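Local structure of phosphatidylserine synthase (Haemophilus influenzae, 3HSI) at residues E37-I42 and G66-D71; L195-A200 and R220-D225; E264-Q269 and D372-L377; P279-P284 and S333-F338. The protein belongs to the phospholipase D superfamily of enzymes, whose fold joins two similar alpha/beta lobes, and forms an assembly of two copies. All blocks are in the same frame, centred on the assembly; numbering follows the deposited sequence.

Overall arrangement
Contacts 1 and 2 belong to parts of the chain built round one mixed sheet, contacts 3 and 4 to parts built round the other. Contact 1 lies on the opposite side of the chain's centre from contacts 3 and 4, its centre 32 Å from that of contact 3. Contacts 3 and 4 are the closest pair, with centres 20 Å apart and nearest atoms about 5 Å apart, and contact 4 is nested in the chain loop that contact 3 closes. Contacts 1 and 2 follow in series, centres 30 Å apart. The family's active-site motif, residues 137-163, reaches contact 1 through L153, which I42 touches. Helices at contacts 2 and 3 both meet the second subunit.

Contact 1: residues E37-I42 and G66-D71; sequences EFKTQI and GQEILD
E68 is the first residue of 66-71 to meet the other helix, and it does so with its carboxylate. Its OE1 takes a hydrogen bond from K39 NZ at 2.8 Å, which is also a salt bridge. The ammonium group comes to the syn side of the carboxylate, 31° out of its plane, and the two chains cross at about a right angle. Lysine and glutamate suit these partly exposed positions because long, flexible chains can carry charge across a gap between helices: K39 is extended, with CG anti to the backbone N (chi1 -177°), and E68 is extended as well. Q166 bridges the pair, its amide oxygen accepting from K39 NZ and its NE2 donating to E68 OE1, so that this carboxylate oxygen receives two hydrogen bonds. Next comes I69, on the buried side. Its CG2 meets I42 CG2 at 3.9 Å, branch against branch, while I69 CD1 lies a little farther, 4.2 Å from I42 CG2. Branched, compact isoleucines fill this buried part of the helix pair without polar atoms to satisfy. L70 turns to W110 and Q114 of helix 107-118. In the fold, helix 64-79 is the crossover between parallel strands 52-56 and 84-90. It packs beside helix 35-48, where I69 also touches I43 and I46, and that helix rests through F38 and I42 on strand 151-155.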
# COMPACT_ATOMS: atom_id res chain seq x y z
N GLU C 37 34.51 1.07 -14.57
CA GLU C 37 35.06 -0.18 -14.01
C GLU C 37 34.01 -1.30 -13.90
O GLU C 37 34.27 -2.46 -14.21
CB GLU C 37 35.67 0.05 -12.61
CG GLU C 37 37.01 0.73 -12.63
CD GLU C 37 37.68 0.85 -11.25
OE1 GLU C 37 37.31 0.14 -10.26
OE2 GLU C 37 38.63 1.66 -11.18
N PHE C 38 32.82 -0.92 -13.44
CA PHE C 38 31.71 -1.84 -13.32
C PHE C 38 31.36 -2.49 -14.67
O PHE C 38 31.25 -3.71 -14.77
CB PHE C 38 30.51 -1.06 -12.73
CG PHE C 38 29.24 -1.87 -12.59
CD1 PHE C 38 29.23 -3.10 -11.90
CD2 PHE C 38 28.05 -1.39 -13.10
CE1 PHE C 38 28.02 -3.85 -11.74
CE2 PHE C 38 26.85 -2.11 -12.98
CZ PHE C 38 26.82 -3.34 -12.29
N LYS C 39 31.17 -1.66 -15.70
CA LYS C 39 31.00 -2.16 -17.05
C LYS C 39 32.14 -3.10 -17.45
O LYS C 39 31.92 -4.17 -18.00
CB LYS C 39 30.93 -1.01 -18.04
CG LYS C 39 30.69 -1.52 -19.46
CD LYS C 39 30.59 -0.43 -20.48
CE LYS C 39 30.48 -1.03 -21.85
NZ LYS C 39 30.57 0.04 -22.89
N THR C 40 33.38 -2.70 -17.20
CA THR C 40 34.50 -3.55 -17.57
C THR C 40 34.47 -4.91 -16.85
O THR C 40 34.69 -5.94 -17.48
CB THR C 40 35.78 -2.80 -17.30
OG1 THR C 40 35.65 -1.51 -17.91
CG2 THR C 40 36.99 -3.55 -17.91
N GLN C 41 34.19 -4.89 -15.55
CA GLN C 41 34.07 -6.12 -14.78
C GLN C 41 32.96 -7.06 -15.28
O GLN C 41 33.21 -8.23 -15.50
CB GLN C 41 33.93 -5.86 -13.26
CG GLN C 41 35.25 -5.64 -12.55
CD GLN C 41 36.34 -6.61 -12.98
OE1 GLN C 41 36.17 -7.82 -12.92
NE2 GLN C 41 37.46 -6.08 -13.44
N ILE C 42 31.76 -6.53 -15.49
CA ILE C 42 30.66 -7.31 -16.09
C ILE C 42 31.16 -8.05 -17.34
O ILE C 42 31.08 -9.25 -17.41
CB ILE C 42 29.42 -6.45 -16.45
CG1 ILE C 42 28.78 -5.90 -15.18
CG2 ILE C 42 28.38 -7.27 -17.24
CD1 ILE C 42 27.88 -4.72 -15.48
N GLY C 66 22.84 -2.02 -22.84
CA GLY C 66 22.06 -3.27 -22.74
C GLY C 66 22.44 -4.26 -23.83
O GLY C 66 22.58 -5.46 -23.57
N GLN C 67 22.61 -3.75 -25.05
CA GLN C 67 22.88 -4.53 -26.21
C GLN C 67 24.29 -5.10 -26.18
O GLN C 67 24.50 -6.26 -26.54
CB GLN C 67 22.69 -3.69 -27.48
CG GLN C 67 22.94 -4.45 -28.80
CD GLN C 67 21.85 -5.48 -29.12
OE1 GLN C 67 20.68 -5.12 -29.33
NE2 GLN C 67 22.21 -6.77 -29.11
N GLU C 68 25.25 -4.28 -25.77
CA GLU C 68 26.63 -4.73 -25.65
C GLU C 68 26.72 -5.85 -24.61
O GLU C 68 27.36 -6.88 -24.86
CB GLU C 68 27.52 -3.57 -25.25
CG GLU C 68 29.01 -3.87 -25.42
CD GLU C 68 29.90 -2.70 -25.06
OE1 GLU C 68 29.40 -1.55 -24.90
OE2 GLU C 68 31.13 -2.94 -24.92
N ILE C 69 26.03 -5.70 -23.49
CA ILE C 69 26.10 -6.74 -22.47
C ILE C 69 25.43 -8.02 -22.94
O ILE C 69 26.01 -9.11 -22.81
CB ILE C 69 25.57 -6.30 -21.08
CG1 ILE C 69 26.32 -5.06 -20.56
CG2 ILE C 69 25.69 -7.44 -20.07
CD1 ILE C 69 27.85 -5.09 -20.76
N LEU C 70 24.24 -7.89 -23.53
CA LEU C 70 23.50 -9.07 -24.00
C LEU C 70 24.26 -9.79 -25.12
O LEU C 70 24.25 -11.02 -25.18
CB LEU C 70 22.10 -8.70 -24.43
CG LEU C 70 21.14 -9.86 -24.74
CD1 LEU C 70 21.14 -10.86 -23.58
CD2 LEU C 70 19.73 -9.34 -25.02
N ASP C 71 24.91 -9.02 -25.98
CA ASP C 71 25.83 -9.58 -27.00
C ASP C 71 26.95 -10.43 -26.41
O ASP C 71 27.28 -11.47 -26.99
CB ASP C 71 26.46 -8.48 -27.82
CG ASP C 71 25.51 -7.90 -28.83
OD1 ASP C 71 24.52 -8.59 -29.16
OD2 ASP C 71 25.74 -6.76 -29.27

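Contact 2: residues L195-A200 and R220-D225; sequences LLDFSA and RAYRKD
The ring of Y222 is met at its edge, near its own plane, by the carbonyl oxygen of L195, while the CB atoms of A200 and D197 approach it obliquely. A200 CB lies 3.5 Å from Y222 CB and also reaches CG, close to the root of the ring; a methyl is small enough for this tight, buried place. Farther out, D197 CB comes within 3.7 Å of Y222 CE1, and the carboxylate plane is turned 59° from that of the ring. With CG anti to the backbone N (chi1 169°), Y222 reaches across from helix 216-229 to the end of helix 181-195. There its OH donates to L195 O at 2.6 Å, meeting a lone pair in the carbonyl plane at a C=O...donor angle of 127°. L195 CD2 lies 3.7 Å from Y222 OH. Beyond L195 the chain makes an inverse gamma turn centred on L196, followed by an Asx turn in which S199 N donates to D197 OD1 at 3.1 Å. L195 O, which also takes a weak bond from D197 N, lies at the C-terminal end of helix 181-195, whose partial negative charge would be expected to make it a better acceptor for the phenol.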
# COMPACT_ATOMS: atom_id res chain seq x y z
N LEU C 195 13.11 -17.24 -5.65
CA LEU C 195 12.69 -16.23 -6.62
C LEU C 195 12.01 -16.83 -7.82
O LEU C 195 10.96 -16.36 -8.21
CB LEU C 195 13.85 -15.34 -7.07
CG LEU C 195 14.22 -14.18 -6.16
CD1 LEU C 195 15.27 -13.30 -6.85
CD2 LEU C 195 12.98 -13.36 -5.81
N LEU C 196 12.63 -17.87 -8.40
CA LEU C 196 12.14 -18.53 -9.59
C LEU C 196 11.00 -19.50 -9.34
O LEU C 196 11.12 -20.69 -9.62
CB LEU C 196 13.27 -19.28 -10.29
CG LEU C 196 14.21 -18.57 -11.25
CD1 LEU C 196 15.03 -19.65 -11.95
CD2 LEU C 196 13.41 -17.77 -12.26
N ASP C 197 9.87 -19.02 -8.86
CA ASP C 197 8.68 -19.84 -8.79
C ASP C 197 7.82 -19.66 -10.04
O ASP C 197 7.17 -18.61 -10.24
CB ASP C 197 7.89 -19.51 -7.53
CG ASP C 197 6.61 -20.30 -7.43
OD1 ASP C 197 6.37 -21.21 -8.25
OD2 ASP C 197 5.80 -19.98 -6.53
N PHE C 198 7.75 -20.71 -10.85
CA PHE C 198 7.11 -20.62 -12.14
C PHE C 198 5.57 -20.57 -12.13
O PHE C 198 4.96 -20.42 -13.16
CB PHE C 198 7.66 -21.69 -13.10
CG PHE C 198 9.13 -21.48 -13.44
CD1 PHE C 198 9.53 -20.37 -14.18
CD2 PHE C 198 10.11 -22.38 -13.00
CE1 PHE C 198 10.91 -20.16 -14.48
CE2 PHE C 198 11.46 -22.18 -13.29
CZ PHE C 198 11.86 -21.07 -14.04
N SER C 199 4.94 -20.64 -10.97
CA SER C 199 3.51 -20.30 -10.98
C SER C 199 3.31 -18.80 -11.14
O SER C 199 2.23 -18.38 -11.50
CB SER C 199 2.78 -20.85 -9.77
OG SER C 199 3.36 -20.29 -8.62
N ALA C 200 4.35 -17.98 -10.90
CA ALA C 200 4.21 -16.51 -10.99
C ALA C 200 5.21 -15.86 -11.89
O ALA C 200 4.95 -14.79 -12.42
CB ALA C 200 4.27 -15.85 -9.63
N ARG C 220 -0.27 -12.83 -6.12
CA ARG C 220 -0.62 -12.73 -4.72
C ARG C 220 -0.05 -13.87 -3.88
O ARG C 220 0.66 -13.62 -2.93
CB ARG C 220 -2.15 -12.70 -4.53
CG ARG C 220 -2.70 -11.37 -4.13
CD ARG C 220 -4.19 -11.48 -3.67
NE ARG C 220 -5.07 -11.90 -4.77
CZ ARG C 220 -5.42 -11.12 -5.79
NH1 ARG C 220 -6.19 -11.60 -6.75
NH2 ARG C 220 -5.01 -9.85 -5.84
N ALA C 221 -0.39 -15.11 -4.21
CA ALA C 221 0.18 -16.27 -3.51
C ALA C 221 1.73 -16.30 -3.54
O ALA C 221 2.38 -16.71 -2.58
CB ALA C 221 -0.38 -17.58 -4.10
N TYR C 222 2.31 -15.88 -4.64
CA TYR C 222 3.78 -15.87 -4.71
C TYR C 222 4.39 -14.86 -3.76
O TYR C 222 5.38 -15.15 -3.12
CB TYR C 222 4.20 -15.53 -6.11
CG TYR C 222 5.65 -15.23 -6.32
CD1 TYR C 222 6.60 -16.24 -6.25
CD2 TYR C 222 6.07 -13.94 -6.69
CE1 TYR C 222 7.96 -15.96 -6.52
CE2 TYR C 222 7.39 -13.66 -6.97
CZ TYR C 222 8.34 -14.67 -6.90
OH TYR C 222 9.66 -14.39 -7.17
N ARG C 223 3.79 -13.67 -3.69
CA ARG C 223 4.34 -12.58 -2.86
C ARG C 223 4.26 -13.05 -1.43
O ARG C 223 5.24 -12.99 -0.69
CB ARG C 223 3.53 -11.28 -3.04
CG ARG C 223 3.95 -10.14 -2.12
CD ARG C 223 3.04 -8.88 -2.32
NE ARG C 223 3.33 -7.87 -1.29
CZ ARG C 223 4.27 -6.94 -1.36
NH1 ARG C 223 5.05 -6.83 -2.43
NH2 ARG C 223 4.46 -6.14 -0.34
N LYS C 224 3.07 -13.52 -1.04
CA LYS C 224 2.83 -13.97 0.31
C LYS C 224 3.81 -15.07 0.73
O LYS C 224 4.36 -15.04 1.83
CB LYS C 224 1.40 -14.44 0.45
CG LYS C 224 0.90 -14.39 1.88
CD LYS C 224 -0.60 -14.41 1.85
CE LYS C 224 -1.16 -15.14 3.03
NZ LYS C 224 -1.05 -16.59 2.77
N ASP C 225 4.05 -16.02 -0.16
CA ASP C 225 4.97 -17.11 0.14
C ASP C 225 6.41 -16.61 0.26
O ASP C 225 7.11 -16.97 1.19
CB ASP C 225 4.85 -18.22 -0.93
CG ASP C 225 5.63 -19.49 -0.55
OD1 ASP C 225 5.57 -19.92 0.61
OD2 ASP C 225 6.29 -20.07 -1.42

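Contact 3: residues E264-Q269 and D372-L377; sequences EDLFLQ and DRYILL
L266 sets one methyl on the ring of Y374 and points the other at L376. Its CD2 stands over a face of the tyrosine, 3.9 Å from the ring centroid and 26° off the normal, a CH-pi contact. The methyl is displaced toward the rim, where the closest atom is Y374 CG at 3.5 Å. L266 CD1 lies 4.3 Å from L376 CD2 in a looser apolar contact. A leucine suits the place because its forked end can serve two neighbours on a strand at once. Y374 and L376 both face the helix, as alternate residues of a strand do, whereas I375 turns away. At the end of the helix, R373 NH2 reaches Q269 O at 2.8 Å, brought there by a chain whose CG is anti to the backbone N and which bends at chi3 (81°). That bond is weak, with an N-H...acceptor angle of only 116°, although the oxygen lies near the guanidinium plane, at its edge. The stronger polar partner of R373 is D371, whose OD2 forms a salt bridge with NH1.

In the next shell, L396 on strand 391-398 touches both L266 and Y374, the ring of Y398 meets that of Y374, and backbone bonds tie I375 to I397 and L377 to L395. R373 and Y374 together face the last residue of strand 367-370, a classic beta bulge at the turn end of the antiparallel hairpin formed by that strand and 374-378. A helix laid on such a sheet is consistent with the layered alpha/beta lobes of phospholipase D proteins.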
# COMPACT_ATOMS: atom_id res chain seq x y z
N GLU C 264 17.48 -1.59 11.12
CA GLU C 264 17.01 -0.91 12.32
C GLU C 264 17.96 -1.20 13.48
O GLU C 264 18.33 -0.30 14.22
CB GLU C 264 15.57 -1.32 12.69
CG GLU C 264 14.56 -0.96 11.57
CD GLU C 264 13.13 -1.40 11.86
OE1 GLU C 264 12.84 -1.73 13.02
OE2 GLU C 264 12.28 -1.40 10.92
N ASP C 265 18.39 -2.45 13.60
CA ASP C 265 19.29 -2.82 14.68
C ASP C 265 20.72 -2.27 14.50
O ASP C 265 21.40 -1.99 15.48
CB ASP C 265 19.30 -4.35 14.88
CG ASP C 265 17.96 -4.87 15.45
OD1 ASP C 265 17.15 -4.05 15.98
OD2 ASP C 265 17.70 -6.10 15.38
N LEU C 266 21.17 -2.16 13.26
CA LEU C 266 22.45 -1.54 12.96
C LEU C 266 22.45 -0.08 13.46
O LEU C 266 23.36 0.33 14.15
CB LEU C 266 22.80 -1.65 11.47
CG LEU C 266 23.29 -3.00 10.90
CD1 LEU C 266 23.39 -2.95 9.36
CD2 LEU C 266 24.68 -3.36 11.45
N PHE C 267 21.38 0.65 13.19
CA PHE C 267 21.23 2.06 13.60
C PHE C 267 21.17 2.18 15.12
O PHE C 267 21.68 3.15 15.69
CB PHE C 267 19.94 2.66 13.05
CG PHE C 267 20.04 3.20 11.65
CD1 PHE C 267 19.52 4.46 11.34
CD2 PHE C 267 20.58 2.45 10.62
CE1 PHE C 267 19.59 4.95 10.04
CE2 PHE C 267 20.64 2.94 9.31
CZ PHE C 267 20.14 4.19 9.03
N LEU C 268 20.52 1.23 15.79
CA LEU C 268 20.47 1.28 17.25
C LEU C 268 21.78 0.94 17.89
O LEU C 268 21.99 1.30 19.03
CB LEU C 268 19.43 0.31 17.79
CG LEU C 268 17.99 0.71 17.59
CD1 LEU C 268 17.14 -0.51 17.79
CD2 LEU C 268 17.64 1.81 18.57
N GLN C 269 22.64 0.20 17.19
CA GLN C 269 23.88 -0.30 17.77
C GLN C 269 25.11 0.49 17.40
O GLN C 269 26.22 0.01 17.60
CB GLN C 269 24.09 -1.78 17.39
CG GLN C 269 23.30 -2.74 18.30
CD GLN C 269 23.84 -2.73 19.71
OE1 GLN C 269 25.01 -3.05 19.93
NE2 GLN C 269 23.00 -2.35 20.68
N ASP C 372 33.52 0.95 12.72
CA ASP C 372 34.46 0.26 11.82
C ASP C 372 34.18 -1.24 11.77
O ASP C 372 35.06 -2.04 11.43
CB ASP C 372 35.91 0.53 12.26
CG ASP C 372 36.10 0.37 13.78
OD1 ASP C 372 35.09 0.05 14.49
OD2 ASP C 372 37.24 0.57 14.27
N ARG C 373 32.94 -1.59 12.07
CA ARG C 373 32.56 -2.95 12.46
C ARG C 373 31.59 -3.62 11.45
O ARG C 373 31.73 -4.80 11.14
CB ARG C 373 31.93 -2.83 13.85
CG ARG C 373 31.57 -4.10 14.59
CD ARG C 373 31.31 -3.79 16.12
NE ARG C 373 29.96 -3.24 16.39
CZ ARG C 373 29.65 -1.93 16.41
NH1 ARG C 373 30.59 -1.01 16.20
NH2 ARG C 373 28.41 -1.53 16.66
N TYR C 374 30.61 -2.85 10.95
CA TYR C 374 29.67 -3.34 9.93
C TYR C 374 29.61 -2.45 8.70
O TYR C 374 29.64 -1.22 8.82
CB TYR C 374 28.26 -3.37 10.48
CG TYR C 374 28.08 -4.26 11.68
CD1 TYR C 374 27.90 -5.64 11.52
CD2 TYR C 374 28.07 -3.73 12.96
CE1 TYR C 374 27.71 -6.47 12.60
CE2 TYR C 374 27.89 -4.55 14.07
CZ TYR C 374 27.71 -5.92 13.87
OH TYR C 374 27.52 -6.74 14.93
N ILE C 375 29.45 -3.11 7.55
CA ILE C 375 29.35 -2.49 6.23
C ILE C 375 28.24 -3.26 5.51
O ILE C 375 28.40 -4.42 5.15
CB ILE C 375 30.70 -2.66 5.40
CG1 ILE C 375 31.89 -2.04 6.14
CG2 ILE C 375 30.63 -1.99 4.02
CD1 ILE C 375 32.84 -3.05 6.73
N LEU C 376 27.10 -2.60 5.32
CA LEU C 376 25.98 -3.18 4.63
C LEU C 376 25.96 -2.77 3.16
O LEU C 376 25.83 -1.57 2.84
CB LEU C 376 24.67 -2.73 5.27
CG LEU C 376 23.40 -3.28 4.62
CD1 LEU C 376 23.41 -4.80 4.67
CD2 LEU C 376 22.12 -2.71 5.29
N LEU C 377 26.05 -3.77 2.30
CA LEU C 377 25.89 -3.58 0.88
C LEU C 377 24.46 -3.94 0.59
O LEU C 377 24.01 -5.07 0.87
CB LEU C 377 26.82 -4.49 0.08
CG LEU C 377 28.24 -4.65 0.62
CD1 LEU C 377 29.02 -5.74 -0.17
CD2 LEU C 377 29.00 -3.34 0.64

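Contact 4: residues P279-P284 and S333-F338; sequences PYFNFP and SNLRRF
N334, whose CB lies 4.3 Å from F281 CD2, has its side-chain oxygen OD1 held by K455 NZ and also approached by R337 NH1, in a bond modelled too short to be trusted. Its backbone oxygen takes the helical bond from F338 N at 3.0 Å, and F281 CE2 comes 3.7 Å from that same oxygen. The rest of the contact is mostly apolar and centred on F281, which extends from the loop to the side of helix 327-341 with CG anti to the backbone N (chi1 -171°). Over one face of its ring sits L335 CD1, 3.8 Å from the centroid and 18° off the normal, a CH-pi contact offset toward the rim. Leucine's terminal methyl suits this seat, and phenylalanine offers flat faces: F281 receives L335 on one, F338 receives F281 CZ. The loop lies between strand 273-277 and helix 285-296, with P284 as N-cap residue of that helix; strands 273-277, 300-306 and 351-356 run parallel, and helix 327-341 lies in the connection between the last two. L335 touches V305 and L355 of these strands, and F338 touches I303 and L351. F281 puts its CZ over one face of the F338 ring, 3.4 Å from F338 CG and off centre. The two rings are tilted 50° to each other, with centroids 5.0 Å apart.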
# COMPACT_ATOMS: atom_id res chain seq x y z
N PRO C 279 20.04 7.62 -2.22
CA PRO C 279 19.82 8.48 -3.39
C PRO C 279 19.01 9.74 -3.09
O PRO C 279 19.45 10.85 -3.41
CB PRO C 279 19.04 7.58 -4.34
CG PRO C 279 19.22 6.19 -3.78
CD PRO C 279 19.37 6.32 -2.34
N TYR C 280 17.85 9.55 -2.45
CA TYR C 280 16.92 10.65 -2.09
C TYR C 280 16.88 10.73 -0.58
O TYR C 280 16.87 9.70 0.08
CB TYR C 280 15.48 10.37 -2.60
CG TYR C 280 15.45 9.57 -3.90
CD1 TYR C 280 15.79 10.17 -5.11
CD2 TYR C 280 15.17 8.20 -3.89
CE1 TYR C 280 15.83 9.44 -6.30
CE2 TYR C 280 15.20 7.45 -5.08
CZ TYR C 280 15.52 8.09 -6.29
OH TYR C 280 15.56 7.38 -7.49
N PHE C 281 16.81 11.93 -0.03
CA PHE C 281 16.54 12.07 1.38
C PHE C 281 15.07 11.76 1.69
O PHE C 281 14.23 12.66 1.68
CB PHE C 281 16.88 13.48 1.86
CG PHE C 281 16.82 13.62 3.32
CD1 PHE C 281 17.89 13.16 4.11
CD2 PHE C 281 15.71 14.16 3.94
CE1 PHE C 281 17.86 13.28 5.47
CE2 PHE C 281 15.66 14.28 5.32
CZ PHE C 281 16.74 13.84 6.08
N ASN C 282 14.79 10.50 2.00
CA ASN C 282 13.38 10.10 2.27
C ASN C 282 13.32 8.88 3.18
O ASN C 282 12.82 7.85 2.75
CB ASN C 282 12.61 9.83 0.94
CG ASN C 282 11.11 9.57 1.16
OD1 ASN C 282 10.48 10.20 2.01
ND2 ASN C 282 10.54 8.65 0.38
N PHE C 283 13.82 9.01 4.42
CA PHE C 283 13.90 7.88 5.35
C PHE C 283 12.53 7.48 5.86
O PHE C 283 11.66 8.34 6.05
CB PHE C 283 14.83 8.16 6.54
CG PHE C 283 16.27 8.32 6.16
CD1 PHE C 283 16.98 7.26 5.63
CD2 PHE C 283 16.92 9.52 6.36
CE1 PHE C 283 18.33 7.41 5.23
CE2 PHE C 283 18.26 9.68 5.99
CZ PHE C 283 18.96 8.62 5.41
N PRO C 284 12.33 6.18 6.07
CA PRO C 284 11.19 5.72 6.84
C PRO C 284 11.22 6.43 8.18
O PRO C 284 12.31 6.73 8.69
CB PRO C 284 11.46 4.22 7.04
CG PRO C 284 12.59 3.88 6.17
CD PRO C 284 13.33 5.12 5.84
N SER C 333 13.64 19.92 0.10
CA SER C 333 13.06 20.71 1.17
C SER C 333 12.86 19.89 2.45
O SER C 333 12.94 20.44 3.55
CB SER C 333 11.79 21.46 0.72
OG SER C 333 10.92 20.61 0.07
N ASN C 334 12.68 18.58 2.31
CA ASN C 334 12.68 17.69 3.45
C ASN C 334 14.07 17.62 4.13
O ASN C 334 14.18 17.67 5.37
CB ASN C 334 12.07 16.31 3.10
CG ASN C 334 10.52 16.33 3.18
OD1 ASN C 334 9.96 16.62 4.23
ND2 ASN C 334 9.84 16.05 2.08
N LEU C 335 15.13 17.53 3.33
CA LEU C 335 16.50 17.70 3.83
C LEU C 335 16.71 19.06 4.52
O LEU C 335 17.27 19.14 5.61
CB LEU C 335 17.48 17.56 2.67
CG LEU C 335 18.93 17.63 3.11
CD1 LEU C 335 19.26 16.47 4.07
CD2 LEU C 335 19.80 17.58 1.87
N ARG C 336 16.23 20.13 3.91
CA ARG C 336 16.40 21.45 4.53
C ARG C 336 15.76 21.50 5.93
O ARG C 336 16.34 22.06 6.86
CB ARG C 336 15.88 22.59 3.64
CG ARG C 336 16.48 23.96 4.01
CD ARG C 336 15.99 25.01 3.02
NE ARG C 336 16.61 26.32 3.21
CZ ARG C 336 16.10 27.28 3.98
NH1 ARG C 336 14.97 27.06 4.65
NH2 ARG C 336 16.72 28.44 4.08
N ARG C 337 14.56 20.95 6.05
CA ARG C 337 13.87 20.86 7.33
C ARG C 337 14.65 20.03 8.38
O ARG C 337 14.66 20.37 9.57
CB ARG C 337 12.47 20.24 7.16
CG ARG C 337 11.54 20.62 8.27
CD ARG C 337 10.08 20.24 7.98
NE ARG C 337 9.76 18.88 8.43
CZ ARG C 337 9.70 17.80 7.64
NH1 ARG C 337 9.95 17.90 6.34
NH2 ARG C 337 9.39 16.62 8.16
N PHE C 338 15.25 18.95 7.92
CA PHE C 338 16.07 18.09 8.76
C PHE C 338 17.31 18.83 9.27
O PHE C 338 17.67 18.72 10.44
CB PHE C 338 16.50 16.89 7.93
CG PHE C 338 17.42 15.96 8.63
CD1 PHE C 338 16.94 15.07 9.59
CD2 PHE C 338 18.79 15.93 8.28
CE1 PHE C 338 17.83 14.17 10.21
CE2 PHE C 338 19.68 15.04 8.87
CZ PHE C 338 19.21 14.14 9.84